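Local coordinates for protein 11S globulin (Wrightia tinctoria, PDB 5WXU) that probably serves as a hexameric seed storage globulin of the bicupin 11S family and binds the plant hormone auxin (indole-3-acetic acid), at residues Cys44-Val49 with Thr71-Gln76; Leu52-Arg57 with Tyr64-Asp69. All blocks are in the same frame, centred on the assembly; numbering follows the deposited sequence. Where two conformers were deposited one is given.

Overall arrangement
Both contacts belong to the start of the N-terminal half of this bicupin subunit, their centres about 17 Å apart. Along the chain, interaction 2 is nested inside the loop that interaction 1 closes: 44-49 comes first, then 52-57 leads into strand 56-60, strand 63-67 returns, and helix 73-78 brings the chain back beside 44-49. The hairpin of interaction 2 forms one edge of the antiparallel sheet, with 56-60 outermost within the chain. The two touch directly, L75 CD1 packing on L52 CD1 at 3.7 Å, so hairpin, short helix and N-terminal loop form one continuous piece. Neither contact lies at the auxin site.

Interaction 1 of 2, residues Cys44-Val49 with Thr71-Gln76; sequences CDLQRV and TSRELQ
The first turn of helix 73-78 meets the N-terminal loop 44-49 beside the disulfide that joins C44 to C77 on the same helix. S72 is the N-cap residue: its OG accepts a weak bond from L75 N, 3.3 Å away. R73, next in the chain, reaches over to the loop, its chain bent at chi3 (74°), and slides past L46, which runs the opposite way. L46 CD2 sits 3.6 Å from R73 NE, so the leucine packs against the polar end of the arginine as well as its aliphatic part. At the edge of the guanidinium, near its plane, D45 O receives a weak hydrogen bond from R73 NH2 (3.3 Å); the stronger partner of NH2 is the carbonyl of G42. D45 is the centre of an inverse gamma turn, closed by a weak bond of 3.1 Å from L46 N to C44 O. E74 bends at chi2 (83°); its OE2 accepts from N50 N, just past the segment, and only comes close to V49 CA (3.4 Å). A glycerol, probably from the crystallisation liquor, also bonds E74 OE2 and R73 N. L221 of a second subunit packs on D45, and D194 of that subunit accepts from C44 N. The arrangement is an N-capped helix start whose following turn is disulfide-linked to the loop ahead of the first N-terminal cupin strand.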
loop_
_atom_site.group_PDB
_atom_site.type_symbol
_atom_site.label_atom_id
_atom_site.label_comp_id
_atom_site.label_asym_id
_atom_site.label_seq_id
_atom_site.Cartn_x
_atom_site.Cartn_y
_atom_site.Cartn_z
ATOM N N CYS B 44 -13.563 22.804 18.849
ATOM C CA CYS B 44 -14.269 22.990 17.608
ATOM C C CYS B 44 -15.802 23.075 17.834
ATOM O O CYS B 44 -16.615 22.980 16.897
ATOM C CB CYS B 44 -13.982 21.840 16.647
ATOM S SG CYS B 44 -12.379 22.070 15.790
ATOM N N ASP B 45 -16.182 23.372 19.067
ATOM C CA ASP B 45 -17.622 23.559 19.354
ATOM C C ASP B 45 -17.823 25.064 19.286
ATOM O O ASP B 45 -17.766 25.764 20.295
ATOM C CB ASP B 45 -17.941 23.010 20.703
ATOM C CG ASP B 45 -19.418 23.188 21.062
ATOM O OD1 ASP B 45 -20.220 23.488 20.166
ATOM O OD2 ASP B 45 -19.751 23.032 22.231
ATOM N N LEU B 46 -17.989 25.548 18.073
ATOM C CA LEU B 46 -18.090 26.964 17.835
ATOM C C LEU B 46 -19.563 27.359 17.636
ATOM O O LEU B 46 -20.341 26.757 16.815
ATOM C CB LEU B 46 -17.299 27.378 16.579
ATOM C CG LEU B 46 -15.877 26.783 16.449
ATOM C CD1 LEU B 46 -15.243 27.219 15.124
ATOM C CD2 LEU B 46 -15.062 27.206 17.637
ATOM N N GLN B 47 -19.931 28.406 18.351
ATOM C CA GLN B 47 -21.305 28.930 18.312
ATOM C C GLN B 47 -21.410 29.960 17.206
ATOM O O GLN B 47 -22.479 30.150 16.647
ATOM C CB GLN B 47 -21.680 29.541 19.676
ATOM C CG GLN B 47 -21.647 28.536 20.835
ATOM C CD GLN B 47 -20.224 28.104 21.278
ATOM O OE1 GLN B 47 -19.234 28.863 21.173
ATOM N NE2 GLN B 47 -20.124 26.872 21.770
ATOM N N ARG B 48 -20.291 30.607 16.872
ATOM C CA ARG B 48 -20.222 31.534 15.780
ATOM C C ARG B 48 -18.910 31.372 15.001
ATOM O O ARG B 48 -17.899 30.992 15.574
ATOM C CB ARG B 48 -20.394 32.984 16.287
ATOM C CG ARG B 48 -19.132 33.787 16.622
ATOM C CD ARG B 48 -19.480 35.206 17.122
ATOM N NE ARG B 48 -20.345 35.930 16.183
ATOM C CZ ARG B 48 -20.771 37.185 16.341
ATOM N NH1 ARG B 48 -20.402 37.910 17.395
ATOM N NH2 ARG B 48 -21.563 37.735 15.417
ATOM N N VAL B 49 -18.963 31.633 13.700
ATOM C CA VAL B 49 -17.798 31.795 12.867
ATOM C C VAL B 49 -18.005 33.119 12.116
ATOM O O VAL B 49 -19.118 33.640 12.072
ATOM C CB VAL B 49 -17.547 30.543 11.985
ATOM C CG1 VAL B 49 -17.622 29.279 12.841
ATOM C CG2 VAL B 49 -18.503 30.462 10.835
ATOM N N THR B 71 -4.555 32.709 17.179
ATOM C CA THR B 71 -5.358 32.430 18.372
ATOM C C THR B 71 -6.844 32.596 18.215
ATOM O O THR B 71 -7.618 32.309 19.186
ATOM C CB THR B 71 -4.910 33.297 19.575
ATOM O OG1 THR B 71 -5.358 34.648 19.419
ATOM C CG2 THR B 71 -3.365 33.242 19.710
ATOM N N SER B 72 -7.310 32.947 17.016
ATOM C CA SER B 72 -8.722 32.957 16.852
ATOM C C SER B 72 -9.276 31.537 17.015
ATOM O O SER B 72 -8.640 30.545 16.639
ATOM C CB SER B 72 -9.156 33.559 15.533
ATOM O OG SER B 72 -8.957 32.662 14.516
ATOM N N ARG B 73 -10.439 31.449 17.602
ATOM C CA ARG B 73 -11.069 30.147 17.793
ATOM C C ARG B 73 -11.228 29.365 16.454
ATOM O O ARG B 73 -10.962 28.155 16.419
ATOM C CB ARG B 73 -12.412 30.280 18.520
ATOM C CG ARG B 73 -12.268 30.250 20.030
ATOM C CD ARG B 73 -13.596 30.179 20.748
ATOM N NE ARG B 73 -14.308 28.880 20.715
ATOM C CZ ARG B 73 -13.933 27.747 21.319
ATOM N NH1 ARG B 73 -12.801 27.668 21.999
ATOM N NH2 ARG B 73 -14.685 26.659 21.235
ATOM N N GLU B 74 -11.642 30.058 15.400
ATOM C CA GLU B 74 -11.747 29.454 14.045
ATOM C C GLU B 74 -10.441 28.729 13.621
ATOM O O GLU B 74 -10.472 27.550 13.196
ATOM C CB GLU B 74 -12.054 30.453 12.947
ATOM C CG GLU B 74 -13.444 31.054 12.908
ATOM C CD GLU B 74 -13.655 32.245 13.847
ATOM O OE1 GLU B 74 -12.807 32.511 14.750
ATOM O OE2 GLU B 74 -14.683 32.900 13.683
ATOM N N LEU B 75 -9.335 29.463 13.698
ATOM C CA LEU B 75 -8.021 28.965 13.270
ATOM C C LEU B 75 -7.509 27.869 14.176
ATOM O O LEU B 75 -6.892 26.881 13.702
ATOM C CB LEU B 75 -6.982 30.083 13.177
ATOM C CG LEU B 75 -6.822 30.710 11.808
ATOM C CD1 LEU B 75 -8.022 31.502 11.441
ATOM C CD2 LEU B 75 -5.601 31.592 11.637
ATOM N N GLN B 76 -7.716 28.028 15.491
ATOM C CA GLN B 76 -7.301 26.991 16.422
ATOM C C GLN B 76 -8.063 25.718 16.196
ATOM O O GLN B 76 -7.450 24.662 16.289
ATOM C CB GLN B 76 -7.521 27.402 17.861
ATOM C CG GLN B 76 -6.715 28.604 18.225
ATOM C CD GLN B 76 -5.606 28.315 19.167
ATOM O OE1 GLN B 76 -4.456 28.758 18.951
ATOM N NE2 GLN B 76 -5.930 27.618 20.255
#

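Interaction 2 of 2, residues Leu52-Arg57 with Tyr64-Asp69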
loop_
_atom_site.group_PDB
_atom_site.type_symbol
_atom_site.label_atom_id
_atom_site.label_comp_id
_atom_site.label_asym_id
_atom_site.label_seq_id
_atom_site.Cartn_x
_atom_site.Cartn_y
_atom_site.Cartn_z
ATOM N N LEU B 52 -12.807 36.604 8.399
ATOM C CA LEU B 52 -11.719 37.154 9.201
ATOM C C LEU B 52 -10.811 37.902 8.277
ATOM O O LEU B 52 -10.608 37.485 7.127
ATOM C CB LEU B 52 -10.868 36.018 9.868
ATOM C CG LEU B 52 -11.610 35.057 10.771
ATOM C CD1 LEU B 52 -10.676 34.018 11.362
ATOM C CD2 LEU B 52 -12.246 35.906 11.870
ATOM N N GLU B 53 -10.185 38.969 8.784
ATOM C CA GLU B 53 -9.136 39.687 8.072
ATOM C C GLU B 53 -7.833 39.561 8.842
ATOM O O GLU B 53 -7.880 39.209 10.008
ATOM C CB GLU B 53 -9.604 41.138 7.837
ATOM C CG GLU B 53 -10.428 41.209 6.567
ATOM C CD GLU B 53 -10.988 42.548 6.267
ATOM O OE1 GLU B 53 -11.092 43.378 7.219
ATOM O OE2 GLU B 53 -11.309 42.760 5.063
ATOM N N PRO B 54 -6.683 39.817 8.186
ATOM C CA PRO B 54 -5.433 39.729 8.874
ATOM C C PRO B 54 -5.345 40.686 10.074
ATOM O O PRO B 54 -6.074 41.685 10.125
ATOM C CB PRO B 54 -4.406 40.100 7.832
ATOM C CG PRO B 54 -5.068 40.003 6.516
ATOM C CD PRO B 54 -6.530 40.046 6.741
ATOM N N ALA B 55 -4.553 40.319 11.062
ATOM C CA ALA B 55 -4.553 41.041 12.343
ATOM C C ALA B 55 -3.264 41.784 12.536
ATOM O O ALA B 55 -3.168 42.533 13.496
ATOM C CB ALA B 55 -4.775 40.105 13.508
ATOM N N HIS B 56 -2.264 41.530 11.712
ATOM C CA HIS B 56 -0.936 42.088 11.948
ATOM C C HIS B 56 -0.257 42.103 10.604
ATOM O O HIS B 56 -0.481 41.199 9.764
ATOM C CB HIS B 56 -0.207 41.219 12.969
ATOM C CG HIS B 56 1.082 41.784 13.504
ATOM N ND1 HIS B 56 1.161 42.495 14.683
ATOM C CD2 HIS B 56 2.365 41.646 13.071
ATOM C CE1 HIS B 56 2.430 42.798 14.934
ATOM N NE2 HIS B 56 3.180 42.298 13.969
ATOM N N ARG B 57 0.572 43.109 10.413
ATOM C CA ARG B 57 1.357 43.307 9.221
ATOM C C ARG B 57 2.817 43.395 9.621
ATOM O O ARG B 57 3.163 44.085 10.569
ATOM C CB ARG B 57 0.944 44.603 8.535
ATOM C CG ARG B 57 1.569 44.845 7.173
ATOM C CD ARG B 57 1.001 46.091 6.484
ATOM N NE ARG B 57 -0.261 45.880 5.751
ATOM C CZ ARG B 57 -0.607 46.546 4.649
ATOM N NH1 ARG B 57 0.219 47.438 4.100
ATOM N NH2 ARG B 57 -1.759 46.302 4.058
ATOM N N TYR B 64 5.565 42.934 2.231
ATOM C CA TYR B 64 5.036 42.786 3.543
ATOM C C TYR B 64 4.274 41.478 3.722
ATOM O O TYR B 64 3.901 40.833 2.731
ATOM C CB TYR B 64 4.098 43.920 3.931
ATOM C CG TYR B 64 2.926 44.157 3.015
ATOM C CD1 TYR B 64 3.003 45.044 1.948
ATOM C CD2 TYR B 64 1.707 43.528 3.280
ATOM C CE1 TYR B 64 1.888 45.248 1.102
ATOM C CE2 TYR B 64 0.616 43.749 2.493
ATOM C CZ TYR B 64 0.707 44.617 1.415
ATOM O OH TYR B 64 -0.418 44.816 0.656
ATOM N N SER B 65 4.102 41.103 4.982
ATOM C CA SER B 65 3.375 39.879 5.339
ATOM C C SER B 65 2.256 40.150 6.265
ATOM O O SER B 65 2.480 40.663 7.339
ATOM C CB SER B 65 4.351 38.877 5.976
ATOM O OG SER B 65 5.450 38.613 5.101
ATOM N N GLU B 66 1.045 39.710 5.939
ATOM C CA GLU B 66 -0.121 39.909 6.791
ATOM C C GLU B 66 -0.502 38.591 7.369
ATOM O O GLU B 66 -0.618 37.595 6.597
ATOM C CB GLU B 66 -1.301 40.469 5.993
ATOM C CG GLU B 66 -0.958 41.742 5.230
ATOM C CD GLU B 66 -2.235 42.323 4.582
ATOM O OE1 GLU B 66 -2.622 41.896 3.496
ATOM O OE2 GLU B 66 -2.855 43.198 5.174
ATOM N N ILE B 67 -0.677 38.564 8.682
ATOM C CA ILE B 67 -0.939 37.351 9.443
ATOM C C ILE B 67 -2.307 37.369 10.053
ATOM O O ILE B 67 -2.684 38.348 10.734
ATOM C CB ILE B 67 0.132 37.157 10.511
ATOM C CG1 ILE B 67 1.491 37.135 9.855
ATOM C CG2 ILE B 67 -0.161 35.910 11.342
ATOM C CD1 ILE B 67 2.593 37.215 10.886
ATOM N N TRP B 68 -3.088 36.283 9.853
ATOM C CA TRP B 68 -4.382 36.140 10.546
ATOM C C TRP B 68 -4.074 35.714 11.943
ATOM O O TRP B 68 -3.059 35.005 12.212
ATOM C CB TRP B 68 -5.306 35.112 9.871
ATOM C CG TRP B 68 -6.091 35.627 8.666
ATOM C CD1 TRP B 68 -7.362 35.942 8.718
ATOM C CD2 TRP B 68 -5.642 35.933 7.313
ATOM N NE1 TRP B 68 -7.789 36.410 7.521
ATOM C CE2 TRP B 68 -6.762 36.409 6.622
ATOM C CE3 TRP B 68 -4.414 35.809 6.608
ATOM C CZ2 TRP B 68 -6.724 36.798 5.288
ATOM C CZ3 TRP B 68 -4.387 36.162 5.265
ATOM C CH2 TRP B 68 -5.538 36.648 4.611
ATOM N N ASP B 69 -4.921 36.144 12.877
ATOM C CA ASP B 69 -4.668 35.868 14.291
ATOM C C ASP B 69 -4.690 34.335 14.537
ATOM O O ASP B 69 -5.736 33.725 14.474
ATOM C CB ASP B 69 -5.759 36.496 15.144
ATOM C CG ASP B 69 -5.473 36.446 16.618
ATOM O OD1 ASP B 69 -4.629 35.633 17.115
ATOM O OD2 ASP B 69 -6.163 37.185 17.316
HETATM O O HOH W 1 -7.256 37.556 12.064
#
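One face of the W68 indole carries the pyrrolidine ring of P54, while L52 O lies at the indole's edge; the guanidinium of R57 lies flat on one face of the Y64 ring, with E66 CG in plane at that ring's edge. Between these groups runs the antiparallel hairpin of strands 56-60 and 63-67 in the N-terminal cupin half. P54 CG stands almost straight above the six-membered ring of W68, 3.8 Å from its centroid, a CH-pi contact, and P54 CB also meets E66 CB. W68 NE1 donates a nearly straight bond of 3.0 Å to L52 O. The donor lies above the carbonyl plane, off the lone pairs. This bond and the proline help hold the indole's rotation, with A82, R84 and L75 also against it.

R57, CG anti to the backbone N and the chain bent at chi3 (-84°), crosses Y64 obliquely and lays its guanidinium on the ring: the planes are 9° apart and CZ is 4.0 Å from the ring centroid, a cation-pi stack. With Y64 CG in the crowded position between N and the carbonyl carbon (chi1 56°), the ring lies face-on to R57. E66 OE2 comes to the guanidinium's edge, 3.5 Å from R57 NH2, a salt bridge whose hydrogen bond is long and weak; its OE1 pairs with R84, so E66 probably helps balance two arginines.

A classic beta bulge interrupts the start of the pairing: A55 and H56 both face I67, whose O accepts a short, nearly straight bond from A55 N (2.7 Å) and a weak one from H56 N. I67 N returns a bond to H56 O. Beyond the bulge, one water donates to E53 O and accepts from D69 N at 2.8 Å.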